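Local coordinates for putative PadR-family transcriptional regulatory protein (Bacteroides fragilis, PDB 5H20) that probably binds DNA as a dimeric, PadR-like winged helix-turn-helix regulator and so controls transcription of its target genes, at residues C18-L23 / E85-E90. Numbering follows the deposited sequence.
Sequences CIMLLL and ESFLGE. With IPA (isopropyl alcohol), chain F.
Glu90 OE2 is gripped by two groups: isopropyl alcohol O2, probably left from the crystallisation liquor, donates a hydrogen bond to it at 3.1 Å, and Arg11 of the second subunit reaches it through NE in a salt bridge. The other carboxylate oxygen, OE1, lies at the edge of the Phe87 ring, in its plane. The bonds to OE2 lie on the side of helix 82-97 that meets the second subunit; between segments 18-23 and 85-90 themselves the contact is apolar, with side chains meeting each other and, at Leu88, the backbone of helix 5-23. Leu88 comes at helix 5-23 with both methyls. Its CD1 sits 3.9 Å from Leu21 N and 4.0 Å from Met20 CB, while CD2 rests 3.9 Å from Met20 O, so the fork of the leucine lies against the backbone where Met20 joins Leu21. CG anti to the backbone N (chi1 177°) directs the branched end of Leu88 toward helix 5-23. Leu21 adds a looser touch, CG to Leu88 CD1 at 4.4 Å, although its CB points away. Met20 answers in the other direction: its chain runs out toward helix 82-97 and bends at the last torsion (chi3 -83°), bringing CE to 4.1 Å from Phe87 CD2, obliquely to the ring. All four touching residues are buried. Leu80 of strand 75-80 packs on both Met20 and Leu88, and the second subunit adds its Met10 against Met20 and its Arg11 against Phe87. The axes of the two segments approach to 10.3 Å and cross at -115°, and a steep crossing of this kind keeps the contact short. It joins the first helix of a PadR-type winged helix-turn-helix domain to helix 82-97, which follows the two-stranded wing, right where the partner subunit packs in the dimer.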
loop_
_atom_site.group_PDB
_atom_site.type_symbol
_atom_site.label_atom_id
_atom_site.label_comp_id
_atom_site.label_asym_id
_atom_site.label_seq_id
_atom_site.Cartn_x
_atom_site.Cartn_y
_atom_site.Cartn_z
ATOM N N CYS A 18 4.141 4.544 -6.077
ATOM C CA CYS A 18 5.410 5.068 -6.562
ATOM C C CYS A 18 5.292 5.695 -7.963
ATOM O O CYS A 18 5.866 6.760 -8.220
ATOM C CB CYS A 18 6.452 3.950 -6.553
ATOM S SG CYS A 18 8.113 4.502 -6.965
ATOM N N ILE A 19 4.541 5.035 -8.849
ATOM C CA ILE A 19 4.236 5.550 -10.190
ATOM C C ILE A 19 3.468 6.889 -10.100
ATOM O O ILE A 19 3.847 7.879 -10.760
ATOM C CB ILE A 19 3.427 4.529 -11.037
ATOM C CG1 ILE A 19 4.241 3.272 -11.335
ATOM C CG2 ILE A 19 2.967 5.145 -12.356
ATOM C CD1 ILE A 19 3.389 2.080 -11.731
ATOM N N MET A 20 2.410 6.910 -9.276
ATOM C CA MET A 20 1.598 8.119 -9.076
ATOM C C MET A 20 2.430 9.244 -8.469
ATOM O O MET A 20 2.305 10.405 -8.891
ATOM C CB MET A 20 0.371 7.831 -8.220
ATOM C CG MET A 20 -0.668 6.979 -8.919
ATOM S SD MET A 20 -2.193 6.867 -7.972
ATOM C CE MET A 20 -1.786 5.542 -6.833
ATOM N N LEU A 21 3.286 8.887 -7.504
ATOM C CA LEU A 21 4.282 9.810 -6.944
ATOM C C LEU A 21 5.187 10.427 -8.007
ATOM O O LEU A 21 5.297 11.651 -8.079
ATOM C CB LEU A 21 5.144 9.140 -5.860
ATOM C CG LEU A 21 5.051 9.638 -4.420
ATOM C CD1 LEU A 21 6.165 8.999 -3.608
ATOM C CD2 LEU A 21 5.156 11.156 -4.313
ATOM N N LEU A 22 5.812 9.581 -8.831
ATOM C CA LEU A 22 6.724 10.031 -9.897
ATOM C C LEU A 22 6.037 10.860 -10.987
ATOM O O LEU A 22 6.653 11.758 -11.555
ATOM C CB LEU A 22 7.519 8.856 -10.497
ATOM C CG LEU A 22 8.568 8.142 -9.614
ATOM C CD1 LEU A 22 8.888 6.752 -10.150
ATOM C CD2 LEU A 22 9.853 8.944 -9.447
ATOM N N LEU A 23 4.758 10.589 -11.240
ATOM C CA LEU A 23 3.998 11.311 -12.270
ATOM C C LEU A 23 3.345 12.621 -11.811
ATOM O O LEU A 23 2.890 13.410 -12.643
ATOM C CB LEU A 23 2.969 10.382 -12.934
ATOM C CG LEU A 23 3.541 9.379 -13.941
ATOM C CD1 LEU A 23 2.497 8.337 -14.269
ATOM C CD2 LEU A 23 4.045 10.022 -15.235
ATOM N N GLU A 85 -4.471 12.640 -8.834
ATOM C CA GLU A 85 -3.934 13.646 -7.900
ATOM C C GLU A 85 -4.658 13.652 -6.546
ATOM O O GLU A 85 -4.000 13.742 -5.504
ATOM C CB GLU A 85 -3.983 15.075 -8.497
ATOM C CG GLU A 85 -3.096 15.332 -9.716
ATOM C CD GLU A 85 -1.631 15.640 -9.393
ATOM O OE1 GLU A 85 -1.255 15.752 -8.204
ATOM O OE2 GLU A 85 -0.840 15.791 -10.353
ATOM N N SER A 86 -5.993 13.585 -6.569
ATOM C CA SER A 86 -6.807 13.515 -5.344
ATOM C C SER A 86 -6.540 12.225 -4.547
ATOM O O SER A 86 -6.287 12.296 -3.340
ATOM C CB SER A 86 -8.302 13.643 -5.645
ATOM O OG SER A 86 -8.583 14.853 -6.324
ATOM N N PHE A 87 -6.585 11.072 -5.226
ATOM C CA PHE A 87 -6.296 9.777 -4.594
ATOM C C PHE A 87 -4.869 9.721 -4.052
ATOM O O PHE A 87 -4.669 9.243 -2.947
ATOM C CB PHE A 87 -6.597 8.578 -5.515
ATOM C CG PHE A 87 -6.421 7.222 -4.847
ATOM C CD1 PHE A 87 -7.087 6.910 -3.647
ATOM C CD2 PHE A 87 -5.622 6.242 -5.434
ATOM C CE1 PHE A 87 -6.925 5.664 -3.037
ATOM C CE2 PHE A 87 -5.466 4.990 -4.831
ATOM C CZ PHE A 87 -6.116 4.701 -3.630
ATOM N N LEU A 88 -3.901 10.243 -4.814
ATOM C CA LEU A 88 -2.517 10.411 -4.333
ATOM C C LEU A 88 -2.440 11.229 -3.027
ATOM O O LEU A 88 -1.757 10.821 -2.075
ATOM C CB LEU A 88 -1.627 11.050 -5.406
ATOM C CG LEU A 88 -0.169 11.352 -5.029
ATOM C CD1 LEU A 88 0.675 10.085 -4.897
ATOM C CD2 LEU A 88 0.424 12.297 -6.049
ATOM N N GLY A 89 -3.150 12.362 -2.993
ATOM C CA GLY A 89 -3.234 13.222 -1.796
ATOM C C GLY A 89 -3.773 12.503 -0.563
ATOM O O GLY A 89 -3.269 12.694 0.554
ATOM N N GLU A 90 -4.801 11.681 -0.781
ATOM C CA GLU A 90 -5.374 10.809 0.247
ATOM C C GLU A 90 -4.331 9.848 0.832
ATOM O O GLU A 90 -4.211 9.734 2.057
ATOM C CB GLU A 90 -6.564 10.033 -0.332
ATOM C CG GLU A 90 -7.107 8.921 0.567
ATOM C CD GLU A 90 -8.186 8.093 -0.104
ATOM O OE1 GLU A 90 -8.954 8.640 -0.937
ATOM O OE2 GLU A 90 -8.276 6.891 0.221
HETATM C C1 IPA F . -8.624 5.088 3.070
HETATM C C2 IPA F . -7.131 4.968 3.338
HETATM C C3 IPA F . -6.789 3.505 3.575
HETATM O O2 IPA F . -6.375 5.485 2.236
#